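Local coordinates for uncharacterized protein (Bacteroides eggerthii, PDB 4GDZ), which is of unknown function but belongs to the DUF4251 family and folds as a large antiparallel sheet accompanied by an N-terminal helix, at residues A[160-163]-A[164-168]. Sequence-based numbering, arbitrary orientation.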
loop_
_atom_site.group_PDB
_atom_site.type_symbol
_atom_site.label_atom_id
_atom_site.label_comp_id
_atom_site.label_asym_id
_atom_site.label_seq_id
_atom_site.Cartn_x
_atom_site.Cartn_y
_atom_site.Cartn_z
ATOM N N SER A 160 13.402 -4.742 9.304
ATOM C CA SER A 160 14.390 -5.777 8.895
ATOM C C SER A 160 14.217 -7.032 9.740
ATOM O O SER A 160 14.108 -6.937 10.947
ATOM C CB SER A 160 15.811 -5.264 9.044
ATOM O OG SER A 160 16.035 -4.179 8.184
ATOM N N LEU A 161 14.175 -8.199 9.107
ATOM C CA LEU A 161 14.120 -9.469 9.826
ATOM C C LEU A 161 15.537 -10.020 9.942
ATOM O O LEU A 161 16.229 -10.216 8.937
ATOM C CB LEU A 161 13.186 -10.460 9.137
ATOM C CG LEU A 161 12.894 -11.812 9.779
ATOM C CD1 LEU A 161 12.244 -11.644 11.138
ATOM C CD2 LEU A 161 11.953 -12.572 8.845
ATOM N N LEU A 162 15.983 -10.231 11.184
ATOM C CA LEU A 162 17.397 -10.519 11.470
ATOM C C LEU A 162 17.557 -11.750 12.352
ATOM O O LEU A 162 16.750 -11.978 13.269
ATOM C CB LEU A 162 18.034 -9.314 12.187
ATOM C CG LEU A 162 18.146 -7.983 11.428
ATOM C CD1 LEU A 162 18.484 -6.876 12.422
ATOM C CD2 LEU A 162 19.187 -8.054 10.302
ATOM N N PRO A 163 18.625 -12.527 12.119
ATOM C CA PRO A 163 18.991 -13.517 13.128
ATOM C C PRO A 163 19.371 -12.808 14.436
ATOM O O PRO A 163 19.791 -11.643 14.412
ATOM C CB PRO A 163 20.190 -14.259 12.521
ATOM C CG PRO A 163 20.486 -13.619 11.213
ATOM C CD PRO A 163 19.532 -12.504 10.955
ATOM N N LEU A 164 19.181 -13.497 15.557
ATOM C CA LEU A 164 19.451 -12.943 16.894
ATOM C C LEU A 164 20.843 -12.347 16.985
ATOM O O LEU A 164 21.003 -11.223 17.455
ATOM C CB LEU A 164 19.309 -14.033 17.959
ATOM C CG LEU A 164 17.894 -14.552 18.237
ATOM C CD1 LEU A 164 17.920 -15.515 19.414
ATOM C CD2 LEU A 164 16.900 -13.425 18.495
ATOM N N ASN A 165 21.839 -13.089 16.496
ATOM C CA ASN A 165 23.231 -12.633 16.568
ATOM C C ASN A 165 23.581 -11.455 15.656
ATOM O O ASN A 165 24.687 -10.939 15.714
ATOM C CB ASN A 165 24.231 -13.790 16.384
ATOM C CG ASN A 165 24.261 -14.381 14.964
ATOM O OD1 ASN A 165 23.614 -13.906 14.026
ATOM N ND2 ASN A 165 25.042 -15.445 14.813
ATOM N N GLN A 166 22.650 -11.018 14.817
ATOM C CA GLN A 166 22.867 -9.791 14.050
ATOM C C GLN A 166 21.968 -8.657 14.525
ATOM O O GLN A 166 21.932 -7.590 13.923
ATOM C CB GLN A 166 22.652 -10.067 12.556
ATOM C CG GLN A 166 23.747 -10.924 11.919
ATOM C CD GLN A 166 23.377 -11.342 10.503
ATOM O OE1 GLN A 166 22.631 -10.637 9.816
ATOM N NE2 GLN A 166 23.875 -12.502 10.068
ATOM N N SER A 167 21.234 -8.886 15.608
ATOM C CA SER A 167 20.267 -7.911 16.100
ATOM C C SER A 167 20.839 -7.110 17.263
ATOM O O SER A 167 21.161 -7.683 18.307
ATOM C CB SER A 167 19.003 -8.643 16.549
ATOM O OG SER A 167 18.152 -7.785 17.256
ATOM N N ASN A 168 20.970 -5.793 17.093
ATOM C CA ASN A 168 21.389 -4.922 18.204
ATOM C C ASN A 168 20.373 -4.910 19.336
ATOM O O ASN A 168 20.738 -4.687 20.488
ATOM C CB ASN A 168 21.654 -3.491 17.731
ATOM C CG ASN A 168 22.869 -3.387 16.827
ATOM O OD1 ASN A 168 23.798 -4.190 16.915
ATOM N ND2 ASN A 168 22.861 -2.402 15.942
#
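Pro163 and Gln166 meet in the 3-10 turn 164-166 that follows strand 155-163 of the antiparallel sheet, a compact example of how a chain leaves a sheet. The backbone makes the turn: Gln166 N donates to Pro163 O at 3.0 Å (152° at the hydrogen), approaching from above the carbonyl plane. One residue on, Ser167 N bonds Leu164 O, so the turn closes twice in succession. Its tightly packed side faces the sheet, where the buried Leu164 and Ser167 lie against Val48 of the neighbouring strand 46-55. Leu162, partly exposed, brings CD1 to 3.8 Å from Gln166 O. The solvent side is looser. There the Gln166 chain, extended beyond CG (chi2 171°), crosses the proline ring obliquely, its amide against CG and CD, with Gln166 CD 3.7 Å from Pro163 CG, while NE2 reaches a weak hydrogen bond to Asp37 of helix 28-44. Replacing Pro163 with an alanine would probably leave the Gln166 amide without the ring it rests on and freer to turn. The turn then hands over to helix 168-171: with chi1 at 169°, OG of Ser167 is swung away from its own N, and it bonds both Glu50 OE2 and, as N-cap, Phe170 N.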